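Local coordinates for putative lipoprotein (Bacteroides ovatus, PDB 3OQQ), which is of unknown function but is probably an extracellular, lipid-attached calcium-binding protein built largely of antiparallel beta strands, at residues S141-D146 / P406-W411; E145-V150 / W384-P389; R393-R398 / R402-D407. All blocks are in the same frame, centred on the assembly; numbering follows the deposited sequence.

Contact 1: residues S141-D146 / P406-W411. With CA (calcium ion), chain B; CA (calcium ion), chain C.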
loop_
_atom_site.group_PDB
_atom_site.type_symbol
_atom_site.label_atom_id
_atom_site.label_comp_id
_atom_site.label_asym_id
_atom_site.label_seq_id
_atom_site.Cartn_x
_atom_site.Cartn_y
_atom_site.Cartn_z
ATOM N N SER A 141 21.159 -15.023 8.693
ATOM C CA SER A 141 20.957 -14.656 7.282
ATOM C C SER A 141 19.458 -14.466 7.159
ATOM O O SER A 141 18.723 -15.395 6.805
ATOM C CB SER A 141 21.517 -15.715 6.335
ATOM O OG SER A 141 22.896 -15.924 6.588
ATOM N N TRP A 142 18.989 -13.284 7.599
ATOM C CA TRP A 142 17.568 -12.964 7.679
ATOM C C TRP A 142 16.836 -13.141 6.345
ATOM O O TRP A 142 15.660 -13.457 6.353
ATOM C CB TRP A 142 17.354 -11.557 8.255
ATOM C CG TRP A 142 17.929 -10.442 7.433
ATOM C CD1 TRP A 142 19.128 -9.819 7.625
ATOM C CD2 TRP A 142 17.269 -9.732 6.368
ATOM N NE1 TRP A 142 19.255 -8.766 6.752
ATOM C CE2 TRP A 142 18.133 -8.696 5.959
ATOM C CE3 TRP A 142 16.020 -9.874 5.722
ATOM C CZ2 TRP A 142 17.805 -7.810 4.925
ATOM C CZ3 TRP A 142 15.700 -9.010 4.681
ATOM C CH2 TRP A 142 16.597 -8.006 4.278
ATOM N N TYR A 143 17.534 -13.028 5.217
ATOM C CA TYR A 143 16.900 -13.186 3.905
ATOM C C TYR A 143 16.814 -14.680 3.495
ATOM O O TYR A 143 16.445 -14.984 2.375
ATOM C CB TYR A 143 17.606 -12.330 2.848
ATOM C CG TYR A 143 19.084 -12.151 3.101
ATOM C CD1 TYR A 143 19.966 -13.226 3.002
ATOM C CD2 TYR A 143 19.608 -10.904 3.422
ATOM C CE1 TYR A 143 21.335 -13.061 3.215
ATOM C CE2 TYR A 143 20.976 -10.727 3.627
ATOM C CZ TYR A 143 21.835 -11.809 3.524
ATOM O OH TYR A 143 23.177 -11.643 3.769
ATOM N N ASP A 144 17.104 -15.596 4.430
ATOM C CA ASP A 144 16.931 -17.039 4.303
ATOM C C ASP A 144 15.501 -17.402 4.799
ATOM O O ASP A 144 15.042 -18.534 4.636
ATOM C CB ASP A 144 18.018 -17.811 5.075
ATOM C CG ASP A 144 19.217 -18.197 4.218
ATOM O OD1 ASP A 144 19.075 -18.244 2.976
ATOM O OD2 ASP A 144 20.265 -18.517 4.786
ATOM N N GLU A 145 14.799 -16.414 5.399
ATOM C CA GLU A 145 13.382 -16.529 5.784
ATOM C C GLU A 145 12.577 -16.515 4.497
ATOM O O GLU A 145 13.107 -16.049 3.483
ATOM C CB GLU A 145 12.944 -15.365 6.723
ATOM C CG GLU A 145 13.691 -15.263 8.052
ATOM C CD GLU A 145 13.531 -16.364 9.083
ATOM O OE1 GLU A 145 12.958 -17.429 8.762
ATOM O OE2 GLU A 145 14.026 -16.172 10.216
ATOM N N ASP A 146 11.321 -17.019 4.505
ATOM C CA ASP A 146 10.539 -17.087 3.272
ATOM C C ASP A 146 9.752 -15.784 2.935
ATOM O O ASP A 146 9.340 -15.613 1.778
ATOM C CB ASP A 146 9.608 -18.332 3.241
ATOM C CG ASP A 146 8.603 -18.553 4.371
ATOM O OD1 ASP A 146 8.459 -17.661 5.239
ATOM O OD2 ASP A 146 7.958 -19.614 4.381
ATOM N N PRO A 406 17.211 -14.110 -6.715
ATOM C CA PRO A 406 18.693 -14.193 -6.646
ATOM C C PRO A 406 19.447 -12.858 -6.636
ATOM O O PRO A 406 20.629 -12.852 -6.311
ATOM C CB PRO A 406 19.071 -15.005 -7.900
ATOM C CG PRO A 406 17.817 -15.743 -8.274
ATOM C CD PRO A 406 16.692 -14.819 -7.906
ATOM N N ASP A 407 18.812 -11.746 -7.030
ATOM C CA ASP A 407 19.481 -10.438 -6.997
ATOM C C ASP A 407 19.143 -9.625 -5.729
ATOM O O ASP A 407 19.639 -8.501 -5.578
ATOM C CB ASP A 407 19.126 -9.645 -8.242
ATOM C CG ASP A 407 19.715 -10.271 -9.489
ATOM O OD1 ASP A 407 20.753 -10.956 -9.374
ATOM O OD2 ASP A 407 19.146 -10.069 -10.567
ATOM N N PHE A 408 18.298 -10.185 -4.825
ATOM C CA PHE A 408 17.874 -9.506 -3.590
ATOM C C PHE A 408 19.068 -9.095 -2.715
ATOM O O PHE A 408 19.160 -7.916 -2.369
ATOM C CB PHE A 408 16.898 -10.370 -2.763
ATOM C CG PHE A 408 16.351 -9.726 -1.498
ATOM C CD1 PHE A 408 15.504 -8.623 -1.565
ATOM C CD2 PHE A 408 16.668 -10.236 -0.243
ATOM C CE1 PHE A 408 14.990 -8.041 -0.402
ATOM C CE2 PHE A 408 16.132 -9.668 0.913
ATOM C CZ PHE A 408 15.287 -8.583 0.828
ATOM N N THR A 409 19.963 -10.046 -2.347
ATOM C CA THR A 409 21.085 -9.706 -1.436
ATOM C C THR A 409 22.025 -8.688 -2.072
ATOM O O THR A 409 22.570 -7.852 -1.347
ATOM C CB THR A 409 21.848 -10.929 -0.915
ATOM O OG1 THR A 409 22.549 -11.511 -2.002
ATOM C CG2 THR A 409 20.919 -11.961 -0.256
ATOM N N LYS A 410 22.149 -8.702 -3.413
ATOM C CA LYS A 410 22.975 -7.718 -4.139
ATOM C C LYS A 410 22.453 -6.297 -3.881
ATOM O O LYS A 410 23.239 -5.395 -3.631
ATOM C CB LYS A 410 23.024 -8.015 -5.645
ATOM C CG LYS A 410 24.002 -9.119 -6.013
ATOM C CD LYS A 410 23.877 -9.485 -7.491
ATOM C CE LYS A 410 24.797 -10.615 -7.866
ATOM N NZ LYS A 410 24.507 -11.132 -9.233
ATOM N N TRP A 411 21.134 -6.122 -3.926
ATOM C CA TRP A 411 20.458 -4.864 -3.635
ATOM C C TRP A 411 20.589 -4.525 -2.140
ATOM O O TRP A 411 20.946 -3.386 -1.794
ATOM C CB TRP A 411 18.997 -4.976 -4.036
ATOM C CG TRP A 411 18.149 -3.784 -3.700
ATOM C CD1 TRP A 411 18.097 -2.601 -4.380
ATOM C CD2 TRP A 411 17.100 -3.732 -2.723
ATOM N NE1 TRP A 411 17.133 -1.788 -3.842
ATOM C CE2 TRP A 411 16.492 -2.462 -2.830
ATOM C CE3 TRP A 411 16.584 -4.658 -1.794
ATOM C CZ2 TRP A 411 15.403 -2.083 -2.031
ATOM C CZ3 TRP A 411 15.493 -4.291 -1.022
ATOM C CH2 TRP A 411 14.919 -3.012 -1.138
HETATM CA CA CA B . 6.103 -18.885 5.760
HETATM CA CA CA C . 8.637 -17.061 7.686
HETATM O O HOH W 1 10.780 -18.129 7.353
HETATM O O HOH W 2 7.595 -19.160 7.962
HETATM O O HOH W 3 8.623 -17.605 10.005
#

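Contact 2: residues E145-V150 / W384-P389. With CA (calcium ion), chain B; CA (calcium ion), chain C.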
loop_
_atom_site.group_PDB
_atom_site.type_symbol
_atom_site.label_atom_id
_atom_site.label_comp_id
_atom_site.label_asym_id
_atom_site.label_seq_id
_atom_site.Cartn_x
_atom_site.Cartn_y
_atom_site.Cartn_z
ATOM N N GLU A 145 14.799 -16.414 5.399
ATOM C CA GLU A 145 13.382 -16.529 5.784
ATOM C C GLU A 145 12.577 -16.515 4.497
ATOM O O GLU A 145 13.107 -16.049 3.483
ATOM C CB GLU A 145 12.944 -15.365 6.723
ATOM C CG GLU A 145 13.691 -15.263 8.052
ATOM C CD GLU A 145 13.531 -16.364 9.083
ATOM O OE1 GLU A 145 12.958 -17.429 8.762
ATOM O OE2 GLU A 145 14.026 -16.172 10.216
ATOM N N ASP A 146 11.321 -17.019 4.505
ATOM C CA ASP A 146 10.539 -17.087 3.272
ATOM C C ASP A 146 9.752 -15.784 2.935
ATOM O O ASP A 146 9.340 -15.613 1.778
ATOM C CB ASP A 146 9.608 -18.332 3.241
ATOM C CG ASP A 146 8.603 -18.553 4.371
ATOM O OD1 ASP A 146 8.459 -17.661 5.239
ATOM O OD2 ASP A 146 7.958 -19.614 4.381
ATOM N N PHE A 147 9.556 -14.887 3.918
ATOM C CA PHE A 147 8.847 -13.599 3.760
ATOM C C PHE A 147 7.450 -13.756 3.136
ATOM O O PHE A 147 7.029 -12.900 2.358
ATOM C CB PHE A 147 9.676 -12.565 2.966
ATOM C CG PHE A 147 10.658 -11.840 3.859
ATOM C CD1 PHE A 147 11.913 -12.393 4.139
ATOM C CD2 PHE A 147 10.311 -10.631 4.465
ATOM C CE1 PHE A 147 12.807 -11.742 5.001
ATOM C CE2 PHE A 147 11.205 -9.977 5.324
ATOM C CZ PHE A 147 12.442 -10.542 5.594
ATOM N N ASN A 148 6.719 -14.809 3.508
ATOM C CA ASN A 148 5.361 -14.971 2.966
ATOM C C ASN A 148 4.355 -15.180 4.100
ATOM O O ASN A 148 3.223 -15.574 3.844
ATOM C CB ASN A 148 5.307 -16.126 1.962
ATOM C CG ASN A 148 5.544 -17.445 2.647
ATOM O OD1 ASN A 148 5.621 -17.498 3.871
ATOM N ND2 ASN A 148 5.623 -18.527 1.898
ATOM N N ASP A 149 4.788 -14.960 5.360
ATOM C CA ASP A 149 3.959 -15.191 6.562
ATOM C C ASP A 149 2.662 -14.418 6.508
ATOM O O ASP A 149 1.623 -14.950 6.918
ATOM C CB ASP A 149 4.756 -14.914 7.828
ATOM C CG ASP A 149 6.008 -15.795 7.853
ATOM O OD1 ASP A 149 6.106 -16.733 7.000
ATOM O OD2 ASP A 149 6.893 -15.538 8.685
ATOM N N VAL A 150 2.710 -13.188 5.961
ATOM C CA VAL A 150 1.554 -12.365 5.629
ATOM C C VAL A 150 1.915 -11.658 4.328
ATOM O O VAL A 150 2.951 -10.990 4.231
ATOM C CB VAL A 150 0.998 -11.373 6.694
ATOM C CG1 VAL A 150 -0.308 -10.738 6.195
ATOM C CG2 VAL A 150 0.758 -12.052 8.044
ATOM N N TRP A 384 11.857 -7.400 9.170
ATOM C CA TRP A 384 10.856 -8.452 9.255
ATOM C C TRP A 384 9.739 -8.170 8.244
ATOM O O TRP A 384 8.771 -8.906 8.208
ATOM C CB TRP A 384 10.271 -8.592 10.678
ATOM C CG TRP A 384 11.110 -9.425 11.594
ATOM C CD1 TRP A 384 10.991 -10.765 11.833
ATOM C CD2 TRP A 384 12.232 -8.971 12.376
ATOM N NE1 TRP A 384 11.961 -11.172 12.730
ATOM C CE2 TRP A 384 12.721 -10.089 13.095
ATOM C CE3 TRP A 384 12.885 -7.729 12.518
ATOM C CZ2 TRP A 384 13.790 -9.992 13.982
ATOM C CZ3 TRP A 384 13.946 -7.636 13.401
ATOM C CH2 TRP A 384 14.396 -8.761 14.112
ATOM N N GLY A 385 9.898 -7.123 7.434
ATOM C CA GLY A 385 8.927 -6.765 6.406
ATOM C C GLY A 385 9.491 -5.911 5.290
ATOM O O GLY A 385 10.350 -5.058 5.524
ATOM N N VAL A 386 8.964 -6.104 4.069
ATOM C CA VAL A 386 9.360 -5.340 2.879
ATOM C C VAL A 386 8.113 -4.896 2.099
ATOM O O VAL A 386 7.085 -5.571 2.115
ATOM C CB VAL A 386 10.369 -6.107 1.969
ATOM C CG1 VAL A 386 11.744 -6.209 2.628
ATOM C CG2 VAL A 386 9.856 -7.493 1.575
ATOM N N LYS A 387 8.204 -3.735 1.450
ATOM C CA LYS A 387 7.127 -3.176 0.639
ATOM C C LYS A 387 7.652 -3.097 -0.785
ATOM O O LYS A 387 8.649 -2.417 -1.071
ATOM C CB LYS A 387 6.692 -1.818 1.185
ATOM C CG LYS A 387 5.457 -1.244 0.505
ATOM C CD LYS A 387 4.995 -0.017 1.283
ATOM C CE LYS A 387 5.685 1.255 0.871
ATOM N NZ LYS A 387 5.151 2.420 1.623
ATOM N N LEU A 388 6.990 -3.840 -1.669
ATOM C CA LEU A 388 7.463 -4.079 -3.028
ATOM C C LEU A 388 6.489 -3.651 -4.127
ATOM O O LEU A 388 5.296 -3.532 -3.851
ATOM C CB LEU A 388 7.697 -5.624 -3.139
ATOM C CG LEU A 388 8.489 -6.303 -1.994
ATOM C CD1 LEU A 388 8.650 -7.766 -2.234
ATOM C CD2 LEU A 388 9.884 -5.692 -1.822
ATOM N N PRO A 389 6.937 -3.556 -5.410
ATOM C CA PRO A 389 5.973 -3.318 -6.510
ATOM C C PRO A 389 4.865 -4.364 -6.467
ATOM O O PRO A 389 5.114 -5.524 -6.108
ATOM C CB PRO A 389 6.853 -3.429 -7.754
ATOM C CG PRO A 389 8.197 -2.966 -7.273
ATOM C CD PRO A 389 8.320 -3.661 -5.952
HETATM CA CA CA B . 6.103 -18.885 5.760
HETATM CA CA CA C . 8.637 -17.061 7.686
HETATM O O HOH W 1 10.780 -18.129 7.353
HETATM O O HOH W 2 7.595 -19.160 7.962
HETATM O O HOH W 3 8.623 -17.605 10.005
#

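Contact 3: residues R393-R398 / R402-D407. With CA (calcium ion), chain B; ACT (acetate ion), chain F.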
loop_
_atom_site.group_PDB
_atom_site.type_symbol
_atom_site.label_atom_id
_atom_site.label_comp_id
_atom_site.label_asym_id
_atom_site.label_seq_id
_atom_site.Cartn_x
_atom_site.Cartn_y
_atom_site.Cartn_z
ATOM N N ARG A 393 5.783 -11.442 -6.849
ATOM C CA ARG A 393 5.294 -12.754 -6.388
ATOM C C ARG A 393 5.935 -13.162 -5.072
ATOM O O ARG A 393 7.124 -12.907 -4.869
ATOM C CB ARG A 393 5.608 -13.828 -7.447
ATOM C CG ARG A 393 4.797 -13.620 -8.719
ATOM C CD ARG A 393 5.659 -13.937 -9.887
ATOM N NE ARG A 393 5.007 -13.688 -11.171
ATOM C CZ ARG A 393 5.017 -12.525 -11.808
ATOM N NH1 ARG A 393 5.574 -11.462 -11.251
ATOM N NH2 ARG A 393 4.465 -12.416 -13.005
ATOM N N HIS A 394 5.184 -13.847 -4.209
ATOM C CA HIS A 394 5.749 -14.324 -2.946
ATOM C C HIS A 394 6.327 -15.739 -3.132
ATOM O O HIS A 394 5.997 -16.451 -4.091
ATOM C CB HIS A 394 4.714 -14.274 -1.799
ATOM C CG HIS A 394 3.522 -15.150 -2.031
ATOM N ND1 HIS A 394 2.514 -14.771 -2.892
ATOM C CD2 HIS A 394 3.243 -16.387 -1.543
ATOM C CE1 HIS A 394 1.633 -15.767 -2.885
ATOM N NE2 HIS A 394 2.013 -16.746 -2.064
ATOM N N ALA A 395 7.183 -16.142 -2.194
ATOM C CA ALA A 395 7.841 -17.444 -2.188
ATOM C C ALA A 395 6.947 -18.554 -1.690
ATOM O O ALA A 395 6.080 -18.334 -0.831
ATOM C CB ALA A 395 9.068 -17.386 -1.288
ATOM N N TYR A 396 7.243 -19.787 -2.152
ATOM C CA TYR A 396 6.611 -21.013 -1.642
ATOM C C TYR A 396 7.064 -21.184 -0.194
ATOM O O TYR A 396 8.126 -20.671 0.169
ATOM C CB TYR A 396 7.029 -22.245 -2.476
ATOM C CG TYR A 396 6.248 -22.416 -3.755
ATOM C CD1 TYR A 396 4.918 -22.825 -3.732
ATOM C CD2 TYR A 396 6.857 -22.246 -4.992
ATOM C CE1 TYR A 396 4.190 -22.973 -4.908
ATOM C CE2 TYR A 396 6.145 -22.415 -6.175
ATOM C CZ TYR A 396 4.804 -22.766 -6.126
ATOM O OH TYR A 396 4.085 -22.934 -7.281
ATOM N N GLU A 397 6.257 -21.856 0.636
ATOM C CA GLU A 397 6.567 -22.058 2.051
ATOM C C GLU A 397 7.949 -22.671 2.253
ATOM O O GLU A 397 8.309 -23.642 1.571
ATOM C CB GLU A 397 5.495 -22.923 2.728
ATOM C CG GLU A 397 5.503 -22.829 4.257
ATOM C CD GLU A 397 5.494 -21.458 4.910
ATOM O OE1 GLU A 397 5.087 -20.469 4.256
ATOM O OE2 GLU A 397 5.875 -21.374 6.099
ATOM N N ARG A 398 8.726 -22.076 3.200
ATOM C CA ARG A 398 10.082 -22.468 3.618
ATOM C C ARG A 398 11.133 -22.306 2.504
ATOM O O ARG A 398 12.271 -22.739 2.679
ATOM C CB ARG A 398 10.111 -23.899 4.186
ATOM C CG ARG A 398 9.541 -23.991 5.622
ATOM C CD ARG A 398 9.465 -25.436 6.111
ATOM N NE ARG A 398 8.645 -26.267 5.221
ATOM C CZ ARG A 398 7.323 -26.409 5.317
ATOM N NH1 ARG A 398 6.648 -25.811 6.296
ATOM N NH2 ARG A 398 6.667 -27.163 4.444
ATOM N N ARG A 402 15.947 -15.030 -0.647
ATOM C CA ARG A 402 17.138 -14.821 -1.487
ATOM C C ARG A 402 17.248 -15.906 -2.632
ATOM O O ARG A 402 17.930 -15.662 -3.628
ATOM C CB ARG A 402 18.402 -14.822 -0.606
ATOM C CG ARG A 402 18.854 -16.228 -0.225
ATOM C CD ARG A 402 19.749 -16.299 0.966
ATOM N NE ARG A 402 21.081 -15.799 0.688
ATOM C CZ ARG A 402 22.142 -16.040 1.451
ATOM N NH1 ARG A 402 22.036 -16.821 2.522
ATOM N NH2 ARG A 402 23.317 -15.515 1.143
ATOM N N GLU A 403 16.591 -17.080 -2.476
ATOM C CA GLU A 403 16.564 -18.129 -3.521
ATOM C C GLU A 403 15.442 -17.851 -4.518
ATOM O O GLU A 403 15.625 -18.075 -5.707
ATOM C CB GLU A 403 16.435 -19.539 -2.921
ATOM C CG GLU A 403 17.703 -19.976 -2.210
ATOM C CD GLU A 403 17.759 -21.410 -1.730
ATOM O OE1 GLU A 403 17.025 -22.261 -2.281
ATOM O OE2 GLU A 403 18.552 -21.685 -0.803
ATOM N N ALA A 404 14.287 -17.342 -4.044
ATOM C CA ALA A 404 13.183 -16.914 -4.913
ATOM C C ALA A 404 13.615 -15.691 -5.733
ATOM O O ALA A 404 13.210 -15.556 -6.891
ATOM C CB ALA A 404 11.956 -16.570 -4.073
ATOM N N TYR A 405 14.442 -14.791 -5.109
ATOM C CA TYR A 405 14.954 -13.568 -5.728
ATOM C C TYR A 405 16.503 -13.561 -5.674
ATOM O O TYR A 405 17.064 -13.033 -4.707
ATOM C CB TYR A 405 14.319 -12.306 -5.052
ATOM C CG TYR A 405 12.856 -12.191 -5.412
ATOM C CD1 TYR A 405 12.458 -11.576 -6.597
ATOM C CD2 TYR A 405 11.878 -12.821 -4.641
ATOM C CE1 TYR A 405 11.119 -11.558 -6.989
ATOM C CE2 TYR A 405 10.543 -12.837 -5.037
ATOM C CZ TYR A 405 10.169 -12.203 -6.215
ATOM O OH TYR A 405 8.867 -12.245 -6.636
ATOM N N PRO A 406 17.211 -14.110 -6.715
ATOM C CA PRO A 406 18.693 -14.193 -6.646
ATOM C C PRO A 406 19.447 -12.858 -6.636
ATOM O O PRO A 406 20.629 -12.852 -6.311
ATOM C CB PRO A 406 19.071 -15.005 -7.900
ATOM C CG PRO A 406 17.817 -15.743 -8.274
ATOM C CD PRO A 406 16.692 -14.819 -7.906
ATOM N N ASP A 407 18.812 -11.746 -7.030
ATOM C CA ASP A 407 19.481 -10.438 -6.997
ATOM C C ASP A 407 19.143 -9.625 -5.729
ATOM O O ASP A 407 19.639 -8.501 -5.578
ATOM C CB ASP A 407 19.126 -9.645 -8.242
ATOM C CG ASP A 407 19.715 -10.271 -9.489
ATOM O OD1 ASP A 407 20.753 -10.956 -9.374
ATOM O OD2 ASP A 407 19.146 -10.069 -10.567
HETATM CA CA CA B . 6.103 -18.885 5.760
HETATM C C ACT F . 6.061 -23.365 -10.080
HETATM O O ACT F . 5.636 -22.356 -9.435
HETATM O OXT ACT F . 6.262 -23.353 -11.336
HETATM C CH3 ACT F . 6.343 -24.639 -9.319
HETATM O O HOH W 2 7.595 -19.160 7.962
#

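Contact 1: residues S141-D146 / P406-W411
W142 meets F408 with the far end of its indole: CH2 lies 3.7 Å from F408 CZ, and the two ring planes stand at 85° in an oblique meeting. W142 CG sits between its backbone N and carbonyl carbon (chi1 62°), which lets the six-membered ring extend toward helix 408-413 although the CB itself does not point there. Y143, next along the same 3-10 turn, makes two contacts. Its CB touches the edge of the F408 ring, 3.6 Å from CE2, while one face of its phenol receives the methyl of T409: CG2 stands 3.6 Å from the ring centroid and only 11° off the ring normal, a clear CH-pi contact. Y143 CD2 in turn lies over the centre of the W142 ring, so the neighbouring aromatics are packed on each other as well as on the helix. D144 N closes the turn on S141 O at 2.9 Å. Beyond it the chain heads for the metals, where E145 OE1 takes a hydrogen bond from a calcium-bound water and D146 OD1 bridges two calcium ions. No hydrogen bond joins 141-146 to 406-411, so their direct attachment rests on aromatic and methyl packing, while D146, further along, serves the calcium ions.

Contact 2: residues E145-V150 / W384-P389
F147 pushes its ring against the start of strand 385-388, a strand that pairs antiparallel with strand 122-131, while the residues flanking it form part of a two-calcium site. The tight part is small and entirely buried. F147 CE2 does the touching, 3.7 Å from W384 C and 3.8 Å from G385 N, with that nitrogen at the ring edge near its plane; the ring thus abuts the W384-G385 peptide. The side chain of W384 sets off away from this meeting, and its NE1 is hydrogen-bonded to I137. On the other flank the packing is looser: V386 CG2 comes no nearer than 4.3 Å to F147 CD2. F147 takes positive backbone angles (phi 53°, psi 39°), a left-handed conformation consistent with the ring facing the strand while its neighbours face the metals. Water lies on the metal side, where three molecules bind the chain C calcium ion. D149 binds both ions, N148 the chain B ion alone; D149 and V150 both face F131 in a classic beta bulge. The two ions are bridged by single carboxylate oxygens: D149 OD1 lies 2.5 Å from the chain B calcium and 2.6 Å from the chain C calcium.

Contact 3: residues R393-R398 / R402-D407
Y405 and R393 carry most of this contact, through one short hydrogen bond. Y405 OH donates to R393 O at 2.6 Å, arriving in the carbonyl plane on a lone pair, with a C=O...O angle of 126°. Seen from the tyrosine, the acceptor lies at the ring edge, in plane with the phenol. Y405 is the first residue to leave helical backbone angles after helix 401-404. Its CG stands anti to the carbonyl carbon, beside the backbone N (chi1 -70°), and the ring runs on past the end of the helix until the hydroxyl reaches R393. R393 contributes its backbone and the root of its side chain: CB packs 3.7 Å from Y405 OH, whereas the guanidinium end leads away and makes a cation-pi contact with F426. A phenylalanine in place of Y405 would probably keep much of the ring packing but leave R393 O without its hydroxyl donor. The remaining touch is apolar and small, A395 CB meeting A404 CB at 4.1 Å where the two backbones come closest. A404 is also bonded through its backbone to V427, and its methyl touches T431. Farther along, Y396 OH donates to an acetate ion, probably from the crystallisation liquor, at 2.7 Å. E397 then grips a calcium ion with both carboxylate oxygens, OE1 at 2.4 Å and OE2 at 2.5 Å from the metal; D146, N148, D149 and the carbonyl of G186 share that ion. The arrangement is a short connection folded back on itself: a weak strand, paired with strand 431-432, packs on the end of the short helix 401-404, and the segment that follows the strand supplies a bidentate glutamate to a calcium site.

How the contacts relate
The 141-150 loop is the common thread: contacts 1 and 2 share E145 and D146, and their centres lie 11 Å apart. W142 O packs against F147 CE1 at 3.6 Å, so one loop presses on helix 408-413 and on strand 385-388 from residues four or five positions apart. Contact 3, centred about 8 Å from contact 1 and 10 Å from contact 2, overlaps contact 1 at P406 and D407. It meets the loop directly: D146 OD2 probably accepts a hydrogen bond from R398 N at 2.8 Å, and D146 O packs against A395 CB. All three contacts include ligands of the chain B calcium ion; contacts 1 and 2 also reach the chain C ion.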